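Molybdenum cofactor carrier protein (Chlamydomonas reinhardtii, PDB 2IZ6) probably binds the molybdenum cofactor and carries it, keeping it available for transfer to enzymes that need it. Local coordinates at residues G45-T50 and G69-G74. Sequence-based numbering, arbitrary orientation.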
loop_
_atom_site.group_PDB
_atom_site.type_symbol
_atom_site.label_atom_id
_atom_site.label_comp_id
_atom_site.label_asym_id
_atom_site.label_seq_id
_atom_site.Cartn_x
_atom_site.Cartn_y
_atom_site.Cartn_z
ATOM N N GLY A 45 -9.997 15.868 -24.831
ATOM C CA GLY A 45 -8.569 15.643 -24.854
ATOM C C GLY A 45 -7.937 15.220 -23.569
ATOM O O GLY A 45 -6.725 15.388 -23.410
ATOM N N TRP A 46 -8.763 14.800 -22.630
ATOM C CA TRP A 46 -8.328 14.375 -21.336
ATOM C C TRP A 46 -8.125 12.853 -21.307
ATOM O O TRP A 46 -8.784 12.127 -22.023
ATOM C CB TRP A 46 -9.282 14.832 -20.226
ATOM C CG TRP A 46 -9.634 16.268 -20.284
ATOM C CD1 TRP A 46 -8.817 17.331 -20.650
ATOM C CD2 TRP A 46 -10.852 16.854 -19.810
ATOM N NE1 TRP A 46 -9.577 18.518 -20.586
ATOM C CE2 TRP A 46 -10.812 18.242 -20.080
ATOM C CE3 TRP A 46 -12.065 16.291 -19.405
ATOM C CZ2 TRP A 46 -11.913 19.094 -19.812
ATOM C CZ3 TRP A 46 -13.182 17.140 -19.169
ATOM C CH2 TRP A 46 -13.057 18.539 -19.346
ATOM N N ILE A 47 -7.224 12.426 -20.418
ATOM C CA ILE A 47 -6.989 11.006 -20.110
ATOM C C ILE A 47 -7.984 10.555 -19.020
ATOM O O ILE A 47 -8.178 11.294 -18.071
ATOM C CB ILE A 47 -5.560 10.756 -19.638
ATOM C CG1 ILE A 47 -4.497 11.084 -20.696
ATOM C CG2 ILE A 47 -5.379 9.317 -19.206
ATOM C CD1 ILE A 47 -3.063 11.152 -20.170
ATOM N N LEU A 48 -8.652 9.407 -19.236
ATOM C CA LEU A 48 -9.502 8.816 -18.217
ATOM C C LEU A 48 -8.693 7.854 -17.369
ATOM O O LEU A 48 -8.074 6.957 -17.923
ATOM C CB LEU A 48 -10.591 8.051 -18.903
ATOM C CG LEU A 48 -11.538 7.162 -18.040
ATOM C CD1 LEU A 48 -12.307 8.067 -17.096
ATOM C CD2 LEU A 48 -12.519 6.309 -18.875
ATOM N N LEU A 49 -8.838 7.977 -16.055
ATOM C CA LEU A 49 -8.216 7.088 -15.091
ATOM C C LEU A 49 -9.340 6.490 -14.296
ATOM O O LEU A 49 -10.138 7.222 -13.701
ATOM C CB LEU A 49 -7.308 7.921 -14.156
ATOM C CG LEU A 49 -6.641 7.201 -12.986
ATOM C CD1 LEU A 49 -5.655 6.241 -13.430
ATOM C CD2 LEU A 49 -5.840 8.198 -12.103
ATOM N N THR A 50 -9.475 5.151 -14.288
ATOM C CA THR A 50 -10.540 4.491 -13.551
ATOM C C THR A 50 -10.145 3.054 -13.236
ATOM O O THR A 50 -9.032 2.640 -13.528
ATOM C CB THR A 50 -11.913 4.616 -14.303
ATOM O OG1 THR A 50 -13.011 4.221 -13.480
ATOM C CG2 THR A 50 -11.908 3.791 -15.529
ATOM N N GLY A 69 -12.135 8.064 -28.909
ATOM C CA GLY A 69 -10.694 8.188 -29.219
ATOM C C GLY A 69 -9.756 8.598 -28.126
ATOM O O GLY A 69 -8.609 8.955 -28.404
ATOM N N GLY A 70 -10.206 8.535 -26.857
ATOM C CA GLY A 70 -9.349 8.943 -25.802
ATOM C C GLY A 70 -8.488 7.818 -25.259
ATOM O O GLY A 70 -8.640 6.644 -25.601
ATOM N N THR A 71 -7.544 8.215 -24.439
ATOM C CA THR A 71 -6.587 7.334 -23.857
ATOM C C THR A 71 -7.154 6.971 -22.464
ATOM O O THR A 71 -7.667 7.807 -21.730
ATOM C CB THR A 71 -5.254 8.025 -23.598
ATOM O OG1 THR A 71 -4.599 8.296 -24.842
ATOM C CG2 THR A 71 -4.314 7.172 -22.766
ATOM N N THR A 72 -7.066 5.681 -22.115
ATOM C CA THR A 72 -7.583 5.183 -20.895
ATOM C C THR A 72 -6.535 4.443 -20.057
ATOM O O THR A 72 -5.722 3.635 -20.553
ATOM C CB THR A 72 -8.706 4.183 -21.156
ATOM O OG1 THR A 72 -8.245 3.098 -21.956
ATOM C CG2 THR A 72 -9.951 4.814 -21.834
ATOM N N ILE A 73 -6.659 4.661 -18.776
ATOM C CA ILE A 73 -5.796 4.035 -17.773
ATOM C C ILE A 73 -6.705 3.283 -16.850
ATOM O O ILE A 73 -7.602 3.867 -16.213
ATOM C CB ILE A 73 -4.920 5.039 -16.983
ATOM C CG1 ILE A 73 -4.019 5.901 -17.876
ATOM C CG2 ILE A 73 -4.097 4.261 -15.922
ATOM C CD1 ILE A 73 -3.456 7.089 -17.148
ATOM N N GLY A 74 -6.506 1.965 -16.753
ATOM C CA GLY A 74 -7.324 1.138 -15.917
ATOM C C GLY A 74 -6.461 0.516 -14.861
ATOM O O GLY A 74 -5.462 -0.132 -15.174
HETATM O O HOH W 1 -9.840 9.609 -22.490
HETATM O O HOH W 2 -7.199 11.206 -24.151
#
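Ile73 pairs with Leu49 across two parallel strands and also touches Ile47 on the same face. Ile73 CB sits 3.8 Å from both Leu48 O, the carbonyl that also accepts the bond from Ile73 N, and Leu49 CD1. From there the two branches part: Ile73 CG2, anti to the backbone N, reaches Leu49 CD1 at 3.5 Å, whereas CG1, anti to the carbonyl carbon (chi1 -57°), heads for Ile47. Ile73 CG1 passes 3.9 Å from Ile47 CG2, and Ile73 CD1 closes on that same methyl at 3.6 Å. Ile90 of a second subunit packs on both Ile47 and Ile73, so this apolar face continues into the assembly. On the reverse face Leu48 CD2 is 4.2 Å from Thr72 CG2, where helix 57-67, the helix of this beta-alpha-beta crossover, packs; Thr72 OG1 is hydrogen-bonded to Ala87 O and Asp89 N. The strand axes lie 12° apart, and Leu48 bonds through N to Thr71 O and through O to Ile73 N (2.8 Å), the residues flanking its partner Thr72, as parallel pairing requires. Thr50 N to Ile73 O follows, with an N-H...O angle of 164°. Before Leu48 two waters bridge the segments: one donates to Trp46 O and Thr71 O, another donates to Trp46 O and accepts from Thr71 N. The chemistry thus implies direct amide pairing inside the sheet, water-mediated pairing at the start of the strands, and hydrocarbon contact toward the neighbouring subunit.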